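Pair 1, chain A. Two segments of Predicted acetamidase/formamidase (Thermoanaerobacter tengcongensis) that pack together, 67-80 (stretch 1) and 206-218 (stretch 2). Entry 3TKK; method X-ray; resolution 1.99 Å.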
# COMPACT_ATOMS: atom_id res chain seq x y z
N PHE A 67 6.58 32.66 -1.94
CA PHE A 67 7.83 32.85 -1.21
C PHE A 67 7.45 33.00 0.23
O PHE A 67 6.57 33.84 0.55
CB PHE A 67 8.52 34.10 -1.74
CG PHE A 67 9.82 34.37 -1.18
CD1 PHE A 67 11.01 34.06 -1.92
CD2 PHE A 67 9.93 34.89 0.09
CE1 PHE A 67 12.26 34.35 -1.40
CE2 PHE A 67 11.20 35.18 0.66
CZ PHE A 67 12.38 34.96 -0.10
N VAL A 68 8.07 32.18 1.10
CA VAL A 68 7.73 32.19 2.48
C VAL A 68 8.91 32.79 3.20
O VAL A 68 9.95 32.20 3.25
CB VAL A 68 7.45 30.74 3.02
CG1 VAL A 68 7.25 30.78 4.54
CG2 VAL A 68 6.18 30.17 2.25
N GLU A 69 8.74 33.98 3.76
CA GLU A 69 9.84 34.66 4.47
C GLU A 69 10.43 33.82 5.60
O GLU A 69 9.68 33.38 6.41
CB GLU A 69 9.38 36.03 5.03
CG GLU A 69 9.45 37.05 3.87
CD GLU A 69 8.96 38.45 4.18
OE1 GLU A 69 8.68 38.82 5.34
OE2 GLU A 69 8.85 39.20 3.19
N GLY A 70 11.77 33.74 5.66
CA GLY A 70 12.47 33.09 6.81
C GLY A 70 12.87 31.68 6.40
O GLY A 70 13.70 31.01 7.08
N ALA A 71 12.29 31.16 5.33
CA ALA A 71 12.59 29.81 5.01
C ALA A 71 13.91 29.86 4.37
O ALA A 71 14.07 30.61 3.40
CB ALA A 71 11.47 29.19 3.96
N LYS A 72 14.87 29.06 4.86
CA LYS A 72 16.16 28.99 4.25
C LYS A 72 16.55 27.58 3.84
O LYS A 72 16.02 26.59 4.36
CB LYS A 72 17.21 29.58 5.21
CG LYS A 72 17.07 31.15 5.26
CD LYS A 72 18.19 31.85 5.94
CE LYS A 72 17.74 33.30 6.33
NZ LYS A 72 17.67 34.41 5.27
N GLU A 73 17.50 27.46 2.92
CA GLU A 73 17.99 26.13 2.58
C GLU A 73 18.30 25.29 3.81
O GLU A 73 19.08 25.68 4.61
CB GLU A 73 19.29 26.25 1.79
CG GLU A 73 19.94 24.89 1.52
CD GLU A 73 21.10 24.99 0.51
OE1 GLU A 73 21.79 26.06 0.43
OE2 GLU A 73 21.34 24.02 -0.21
N GLY A 74 17.68 24.09 3.95
CA GLY A 74 18.03 23.23 5.10
C GLY A 74 16.90 23.25 6.13
O GLY A 74 16.86 22.34 6.98
N ASP A 75 16.02 24.28 6.10
CA ASP A 75 14.85 24.26 7.00
C ASP A 75 13.78 23.34 6.50
O ASP A 75 13.95 22.60 5.53
CB ASP A 75 14.19 25.68 7.01
CG ASP A 75 15.09 26.75 7.58
OD1 ASP A 75 16.08 26.39 8.25
OD2 ASP A 75 14.80 27.94 7.35
N VAL A 76 12.59 23.38 7.11
CA VAL A 76 11.63 22.49 6.59
C VAL A 76 10.41 23.38 6.46
O VAL A 76 10.20 24.24 7.35
CB VAL A 76 11.36 21.28 7.56
CG1 VAL A 76 9.98 20.66 7.30
CG2 VAL A 76 12.48 20.22 7.41
N LEU A 77 9.63 23.24 5.39
CA LEU A 77 8.34 24.01 5.37
C LEU A 77 7.20 23.13 5.69
O LEU A 77 6.99 22.12 5.00
CB LEU A 77 8.08 24.58 4.02
CG LEU A 77 6.85 25.43 3.70
CD1 LEU A 77 7.17 26.82 4.29
CD2 LEU A 77 6.65 25.54 2.16
N LYS A 78 6.41 23.53 6.69
CA LYS A 78 5.19 22.82 7.06
C LYS A 78 3.95 23.54 6.48
O LYS A 78 3.85 24.76 6.59
CB LYS A 78 5.12 22.72 8.58
CG LYS A 78 3.71 22.34 9.14
CD LYS A 78 3.77 22.33 10.72
CE LYS A 78 2.38 22.70 11.26
NZ LYS A 78 2.40 22.52 12.76
N VAL A 79 3.09 22.74 5.81
CA VAL A 79 1.96 23.24 5.07
C VAL A 79 0.75 22.50 5.64
O VAL A 79 0.56 21.28 5.50
CB VAL A 79 2.09 23.02 3.55
CG1 VAL A 79 0.80 23.61 2.81
CG2 VAL A 79 3.46 23.47 2.97
N LYS A 80 -0.08 23.21 6.34
CA LYS A 80 -1.28 22.62 6.92
C LYS A 80 -2.40 22.78 5.88
O LYS A 80 -2.80 23.96 5.58
CB LYS A 80 -1.60 23.36 8.23
CG LYS A 80 -2.81 22.77 8.95
CD LYS A 80 -3.11 23.51 10.32
CE LYS A 80 -2.01 23.38 11.37
NZ LYS A 80 -0.80 24.13 10.90
N LEU A 206 -7.62 25.97 1.17
CA LEU A 206 -7.17 26.76 2.34
C LEU A 206 -6.00 26.13 3.06
O LEU A 206 -6.15 25.01 3.65
CB LEU A 206 -8.34 27.07 3.33
CG LEU A 206 -8.00 27.95 4.55
CD1 LEU A 206 -7.57 29.36 4.19
CD2 LEU A 206 -9.29 28.14 5.58
N LEU A 207 -4.82 26.77 3.00
CA LEU A 207 -3.65 26.21 3.68
C LEU A 207 -2.94 27.25 4.56
O LEU A 207 -3.15 28.50 4.47
CB LEU A 207 -2.66 25.61 2.76
CG LEU A 207 -2.14 26.53 1.65
CD1 LEU A 207 -1.14 27.46 2.24
CD2 LEU A 207 -1.58 25.68 0.43
N GLU A 208 -2.06 26.75 5.39
CA GLU A 208 -1.27 27.65 6.23
C GLU A 208 0.17 27.20 6.09
O GLU A 208 0.40 26.02 5.87
CB GLU A 208 -1.73 27.56 7.68
CG GLU A 208 -0.70 28.21 8.56
CD GLU A 208 -1.05 28.21 10.05
OE1 GLU A 208 -2.27 28.11 10.36
OE2 GLU A 208 -0.11 28.30 10.90
N VAL A 209 1.13 28.12 6.15
CA VAL A 209 2.51 27.75 6.02
C VAL A 209 3.24 28.05 7.32
O VAL A 209 2.98 29.06 7.94
CB VAL A 209 3.24 28.46 4.87
CG1 VAL A 209 2.82 27.93 3.48
CG2 VAL A 209 3.01 30.06 4.94
N GLU A 210 4.22 27.20 7.69
CA GLU A 210 5.17 27.50 8.81
C GLU A 210 6.59 27.07 8.47
O GLU A 210 6.79 25.98 8.00
CB GLU A 210 4.81 26.71 10.03
CG GLU A 210 3.59 27.25 10.70
CD GLU A 210 3.36 26.61 12.05
OE1 GLU A 210 4.29 25.91 12.63
OE2 GLU A 210 2.25 26.84 12.54
N VAL A 211 7.55 27.90 8.80
CA VAL A 211 8.95 27.53 8.63
C VAL A 211 9.37 26.77 9.92
O VAL A 211 9.16 27.26 11.03
CB VAL A 211 9.76 28.80 8.38
CG1 VAL A 211 11.23 28.46 8.31
CG2 VAL A 211 9.25 29.42 7.10
N ILE A 212 9.88 25.56 9.77
CA ILE A 212 10.48 24.81 10.91
C ILE A 212 11.98 24.86 10.83
O ILE A 212 12.55 24.55 9.77
CB ILE A 212 10.16 23.31 10.83
CG1 ILE A 212 8.62 23.02 10.86
CG2 ILE A 212 10.97 22.58 11.88
CD1 ILE A 212 7.93 23.69 11.95
N LYS A 213 12.63 25.24 11.94
CA LYS A 213 14.10 25.25 12.07
C LYS A 213 14.69 24.06 12.86
O LYS A 213 14.06 23.51 13.74
CB LYS A 213 14.57 26.56 12.76
CG LYS A 213 13.93 27.83 12.20
CD LYS A 213 14.72 28.20 10.98
CE LYS A 213 14.52 29.64 10.58
NZ LYS A 213 15.16 29.90 9.28
N GLY A 214 15.91 23.67 12.53
CA GLY A 214 16.50 22.52 13.20
C GLY A 214 15.89 21.12 12.97
O GLY A 214 16.08 20.21 13.80
N LEU A 215 15.20 20.92 11.84
CA LEU A 215 14.74 19.58 11.46
C LEU A 215 15.38 19.31 10.10
O LEU A 215 15.40 20.18 9.23
CB LEU A 215 13.21 19.56 11.39
CG LEU A 215 12.60 18.31 10.78
CD1 LEU A 215 12.84 17.07 11.69
CD2 LEU A 215 11.14 18.51 10.52
N ASN A 216 16.02 18.16 9.94
CA ASN A 216 16.60 17.77 8.66
C ASN A 216 15.66 16.76 7.95
O ASN A 216 15.44 15.69 8.45
CB ASN A 216 17.95 17.08 8.91
CG ASN A 216 18.90 17.97 9.66
OD1 ASN A 216 18.81 19.21 9.55
ND2 ASN A 216 19.87 17.37 10.41
N LEU A 217 15.08 17.07 6.80
CA LEU A 217 14.38 16.01 6.05
C LEU A 217 15.12 15.81 4.70
O LEU A 217 15.72 16.78 4.16
CB LEU A 217 12.91 16.38 5.76
CG LEU A 217 12.01 16.48 7.00
CD1 LEU A 217 10.56 16.76 6.70
CD2 LEU A 217 12.11 15.11 7.68
N LYS A 218 15.00 14.61 4.12
CA LYS A 218 15.58 14.42 2.80
C LYS A 218 14.49 14.35 1.72
O LYS A 218 14.79 14.38 0.53
CB LYS A 218 16.39 13.11 2.72
CG LYS A 218 17.61 13.16 3.57
CD LYS A 218 18.50 14.17 3.02
CE LYS A 218 19.86 14.21 3.73
NZ LYS A 218 20.41 12.85 3.94
O HOH W 1 15.61 19.82 5.51
O HOH W 2 18.61 20.29 6.93
O HOH W 3 16.90 24.82 10.16

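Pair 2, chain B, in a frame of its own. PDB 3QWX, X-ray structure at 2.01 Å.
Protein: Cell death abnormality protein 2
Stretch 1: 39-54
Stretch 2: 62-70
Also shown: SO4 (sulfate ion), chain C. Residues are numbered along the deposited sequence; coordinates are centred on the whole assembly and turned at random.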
# COMPACT_ATOMS: atom_id res chain seq x y z
N LEU B 39 0.90 -3.90 -4.95
CA LEU B 39 0.90 -2.83 -3.97
C LEU B 39 1.16 -1.51 -4.67
O LEU B 39 1.62 -1.47 -5.81
CB LEU B 39 1.94 -3.08 -2.88
CG LEU B 39 3.40 -3.29 -3.29
CD1 LEU B 39 4.10 -1.96 -3.59
CD2 LEU B 39 4.12 -4.01 -2.16
N MET B 40 0.87 -0.42 -3.96
CA MET B 40 1.26 0.89 -4.42
C MET B 40 2.32 1.46 -3.50
O MET B 40 2.44 1.06 -2.35
CB MET B 40 0.05 1.83 -4.48
CG MET B 40 -0.77 1.63 -5.76
SD MET B 40 -2.16 2.75 -5.75
CE MET B 40 -1.36 4.34 -5.89
N ARG B 41 3.10 2.38 -4.04
CA ARG B 41 4.23 2.97 -3.32
C ARG B 41 4.60 4.26 -4.01
O ARG B 41 4.01 4.61 -5.04
CB ARG B 41 5.44 2.03 -3.34
CG ARG B 41 5.91 1.70 -4.74
CD ARG B 41 7.08 0.72 -4.76
NE ARG B 41 7.38 0.36 -6.15
CZ ARG B 41 8.06 1.13 -6.99
NH1 ARG B 41 8.53 2.29 -6.57
NH2 ARG B 41 8.28 0.74 -8.24
N ASP B 42 5.58 4.97 -3.48
CA ASP B 42 6.09 6.16 -4.16
C ASP B 42 7.00 5.82 -5.34
O ASP B 42 7.79 4.89 -5.28
CB ASP B 42 6.79 7.08 -3.15
CG ASP B 42 5.86 7.55 -2.07
OD1 ASP B 42 4.76 8.03 -2.42
OD2 ASP B 42 6.19 7.42 -0.88
N SER B 43 6.87 6.59 -6.41
CA SER B 43 7.81 6.50 -7.52
C SER B 43 9.12 7.23 -7.20
O SER B 43 9.17 8.07 -6.30
CB SER B 43 7.18 7.09 -8.78
OG SER B 43 8.10 7.15 -9.84
N SER B 44 10.17 6.94 -7.96
CA SER B 44 11.40 7.71 -7.88
C SER B 44 11.15 9.12 -8.43
O SER B 44 11.93 10.05 -8.19
CB SER B 44 12.54 7.02 -8.64
OG SER B 44 12.28 6.92 -10.03
N ARG B 45 10.06 9.26 -9.17
CA ARG B 45 9.66 10.56 -9.71
C ARG B 45 8.81 11.33 -8.71
O ARG B 45 7.86 10.79 -8.13
CB ARG B 45 8.90 10.38 -11.03
CG ARG B 45 9.79 10.32 -12.23
CD ARG B 45 9.87 8.93 -12.84
NE ARG B 45 9.25 8.87 -14.16
CZ ARG B 45 9.73 9.48 -15.25
NH1 ARG B 45 10.84 10.21 -15.19
NH2 ARG B 45 9.09 9.35 -16.41
N PRO B 46 9.15 12.62 -8.49
CA PRO B 46 8.39 13.47 -7.57
C PRO B 46 6.90 13.46 -7.91
O PRO B 46 6.53 13.59 -9.07
CB PRO B 46 8.97 14.86 -7.83
CG PRO B 46 10.36 14.60 -8.28
CD PRO B 46 10.32 13.32 -9.06
N GLY B 47 6.07 13.29 -6.88
CA GLY B 47 4.63 13.38 -7.03
C GLY B 47 3.97 12.31 -7.87
O GLY B 47 2.81 12.45 -8.26
N GLU B 48 4.70 11.24 -8.19
CA GLU B 48 4.09 10.11 -8.88
C GLU B 48 3.97 8.90 -7.94
O GLU B 48 4.63 8.83 -6.91
CB GLU B 48 4.88 9.73 -10.14
CG GLU B 48 5.24 10.89 -11.08
CD GLU B 48 4.03 11.57 -11.73
OE1 GLU B 48 2.95 11.65 -11.09
OE2 GLU B 48 4.17 12.03 -12.87
N TYR B 49 3.08 7.98 -8.30
CA TYR B 49 2.98 6.71 -7.61
C TYR B 49 3.45 5.62 -8.53
O TYR B 49 3.49 5.78 -9.74
CB TYR B 49 1.54 6.43 -7.16
CG TYR B 49 1.03 7.33 -6.06
CD1 TYR B 49 1.64 7.35 -4.81
CD2 TYR B 49 -0.07 8.15 -6.27
CE1 TYR B 49 1.17 8.17 -3.80
CE2 TYR B 49 -0.55 8.97 -5.27
CZ TYR B 49 0.08 8.98 -4.04
OH TYR B 49 -0.40 9.80 -3.04
N SER B 50 3.81 4.49 -7.94
CA SER B 50 4.16 3.31 -8.69
C SER B 50 3.27 2.18 -8.23
O SER B 50 3.03 2.02 -7.04
CB SER B 50 5.62 2.92 -8.45
OG SER B 50 6.48 3.68 -9.26
N LEU B 51 2.77 1.42 -9.19
CA LEU B 51 2.02 0.21 -8.94
C LEU B 51 2.96 -0.95 -9.26
O LEU B 51 3.46 -1.05 -10.38
CB LEU B 51 0.80 0.16 -9.87
CG LEU B 51 -0.10 -1.07 -9.87
CD1 LEU B 51 -0.83 -1.24 -8.53
CD2 LEU B 51 -1.09 -0.98 -11.01
N THR B 52 3.20 -1.81 -8.28
CA THR B 52 4.05 -3.00 -8.45
C THR B 52 3.21 -4.28 -8.32
O THR B 52 2.46 -4.45 -7.36
CB THR B 52 5.23 -3.03 -7.41
OG1 THR B 52 5.98 -1.81 -7.51
CG2 THR B 52 6.17 -4.20 -7.68
N VAL B 53 3.34 -5.18 -9.31
CA VAL B 53 2.46 -6.34 -9.45
C VAL B 53 3.24 -7.63 -9.79
O VAL B 53 4.14 -7.62 -10.62
CB VAL B 53 1.40 -6.13 -10.58
CG1 VAL B 53 0.25 -7.12 -10.44
CG2 VAL B 53 0.87 -4.72 -10.57
N ARG B 54 2.88 -8.73 -9.14
CA ARG B 54 3.37 -10.05 -9.52
C ARG B 54 2.47 -10.54 -10.65
O ARG B 54 1.28 -10.78 -10.45
CB ARG B 54 3.27 -11.01 -8.33
CG ARG B 54 3.63 -12.46 -8.63
CD ARG B 54 5.07 -12.64 -9.06
NE ARG B 54 5.44 -14.06 -9.05
CZ ARG B 54 5.91 -14.70 -7.98
NH1 ARG B 54 6.09 -14.04 -6.84
NH2 ARG B 54 6.23 -15.99 -8.05
N VAL B 62 7.85 -9.80 -11.88
CA VAL B 62 7.32 -8.62 -11.22
C VAL B 62 7.43 -7.39 -12.13
O VAL B 62 8.50 -7.11 -12.65
CB VAL B 62 8.01 -8.39 -9.85
CG1 VAL B 62 7.49 -7.13 -9.19
CG2 VAL B 62 7.79 -9.59 -8.93
N CYS B 63 6.31 -6.68 -12.31
CA CYS B 63 6.28 -5.46 -13.13
C CYS B 63 5.91 -4.21 -12.32
O CYS B 63 5.17 -4.29 -11.35
CB CYS B 63 5.29 -5.60 -14.31
SG CYS B 63 5.41 -7.14 -15.25
N HIS B 64 6.44 -3.07 -12.75
CA HIS B 64 6.18 -1.79 -12.12
C HIS B 64 5.56 -0.81 -13.13
O HIS B 64 5.97 -0.78 -14.29
CB HIS B 64 7.49 -1.19 -11.60
CG HIS B 64 8.23 -2.09 -10.66
ND1 HIS B 64 9.06 -3.10 -11.09
CD2 HIS B 64 8.27 -2.11 -9.31
CE1 HIS B 64 9.58 -3.71 -10.04
NE2 HIS B 64 9.12 -3.13 -8.95
N TYR B 65 4.61 -0.01 -12.67
CA TYR B 65 3.92 0.95 -13.52
C TYR B 65 3.89 2.33 -12.90
O TYR B 65 3.48 2.50 -11.75
CB TYR B 65 2.48 0.51 -13.78
CG TYR B 65 2.45 -0.84 -14.42
CD1 TYR B 65 2.51 -0.97 -15.81
CD2 TYR B 65 2.41 -1.99 -13.65
CE1 TYR B 65 2.51 -2.20 -16.40
CE2 TYR B 65 2.42 -3.22 -14.23
CZ TYR B 65 2.46 -3.33 -15.61
OH TYR B 65 2.47 -4.57 -16.18
N LEU B 66 4.31 3.32 -13.67
CA LEU B 66 4.28 4.69 -13.22
C LEU B 66 2.84 5.20 -13.38
O LEU B 66 2.26 5.13 -14.46
CB LEU B 66 5.23 5.53 -14.06
CG LEU B 66 5.77 6.85 -13.50
CD1 LEU B 66 6.08 7.81 -14.65
CD2 LEU B 66 4.81 7.47 -12.52
N ILE B 67 2.27 5.69 -12.29
CA ILE B 67 0.94 6.29 -12.33
C ILE B 67 1.16 7.80 -12.34
O ILE B 67 1.51 8.40 -11.32
CB ILE B 67 0.08 5.85 -11.13
CG1 ILE B 67 -0.15 4.33 -11.15
CG2 ILE B 67 -1.26 6.64 -11.09
CD1 ILE B 67 -0.98 3.83 -10.00
N GLU B 68 1.00 8.40 -13.51
CA GLU B 68 1.29 9.82 -13.68
C GLU B 68 0.06 10.68 -13.44
O GLU B 68 -1.04 10.34 -13.86
CB GLU B 68 1.84 10.09 -15.07
CG GLU B 68 2.94 9.14 -15.46
CD GLU B 68 3.46 9.41 -16.85
OE1 GLU B 68 4.01 10.51 -17.06
OE2 GLU B 68 3.32 8.52 -17.71
N ARG B 69 0.26 11.79 -12.76
CA ARG B 69 -0.81 12.74 -12.53
C ARG B 69 -0.84 13.75 -13.66
O ARG B 69 0.21 14.29 -14.08
CB ARG B 69 -0.63 13.45 -11.19
CG ARG B 69 -1.69 14.51 -10.95
CD ARG B 69 -1.82 14.86 -9.50
NE ARG B 69 -0.56 15.34 -8.95
CZ ARG B 69 -0.48 16.07 -7.84
NH1 ARG B 69 -1.59 16.42 -7.20
NH2 ARG B 69 0.71 16.47 -7.39
N GLY B 70 -2.04 14.03 -14.15
CA GLY B 70 -2.20 14.90 -15.30
C GLY B 70 -2.40 16.33 -14.87
O GLY B 70 -2.12 16.70 -13.73
S SO4 C . 10.33 3.86 -9.70
O1 SO4 C . 10.17 4.02 -8.26
O2 SO4 C . 11.75 3.91 -10.04
O3 SO4 C . 9.79 2.58 -10.16
O4 SO4 C . 9.60 4.92 -10.38
O HOH W 4 2.61 14.87 -9.76
O HOH W 5 0.67 10.39 -9.81

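What backbone arrangement do the two pairs share? In each, a type II turn (A:Lys72 to A:Asp75 in pair 1, B:Arg45 to B:Glu48 in pair 2) leads into a strand that runs antiparallel to the second stretch, at 158° in both. Fourteen central residues superpose with an RMSD of 0.8 Å. A glycine occupies the third turn position in both, A:Gly74 matching B:Gly47, each with the positive phi that favours glycine. The ladders keep the same phase: A:Val76 N to A:Ile212 O (2.9 Å) and A:Ile212 N to A:Val76 O (2.8 Å) correspond to a weak bond from B:Tyr49 N to B:Ile67 O (3.4 Å) and a stronger one from B:Ile67 N to B:Tyr49 O (2.8 Å).

How is the face carrying A:Val76, A:Lys78 and A:Lys80 filled in each pair? At its turn end both pairs are apolar: A:Val76 CB lies 4.0 Å from A:Ile212 CB, and B:Tyr49 CB lies 4.3 Å from B:Ile67 CB. Farther along they diverge. A:Lys78 and A:Glu210 form a long salt bridge, NZ to OE1 3.9 Å, where the matched B:Leu51 and B:Tyr65 bring CB to CB at 4.3 Å. A:Lys80 and A:Glu208 set opposite charges near each other, NZ to OE2 4.2 Å, whereas B:Val53 and B:Cys63 take these places in a buried setting.

What happens on the face carrying A:Leu77 and A:Val79? Pair 1 fills it with hydrocarbon: A:Leu77 CD1 reaches A:Val209 CB at 4.3 Å, and A:Val79 CG1 reaches A:Leu207 CD2 at 4.0 Å. Pair 2 is more polar here. B:Ser50 stands at the position of A:Leu77, and B:Thr52 at that of A:Val79, its OG1 2.9 Å from CD2 of B:His64, which matches A:Val209. That same OG1 accepts a hydrogen bond from B:Arg41 NE (2.9 Å). B:Thr52 still serves apolar packing, with CG2 3.6 Å from B:Val62 CG1. A:Val211 CG2 lies 3.5 Å from A:Val68 CG1 and 3.9 Å from A:Ala71 CB; the matched B:Leu66 brings CD1 to 3.4 Å from B:Arg45 NE and CD2 to 3.3 Å from B:Glu48 CB.

How do the matched acids A:Asp75 and B:Glu48 use their position after the glycine? A:Asp75 OD2 forms a salt bridge with A:Lys213 NZ (2.8 Å) and also accepts a bond from A:Lys72 N (2.7 Å), tying the turn to the facing stretch. In pair 2 the position of A:Lys213 holds an acid, B:Glu68, so this pairing is unavailable. B:Glu48 OE1 instead accepts a hydrogen bond from the backbone B:Arg69 N (3.2 Å).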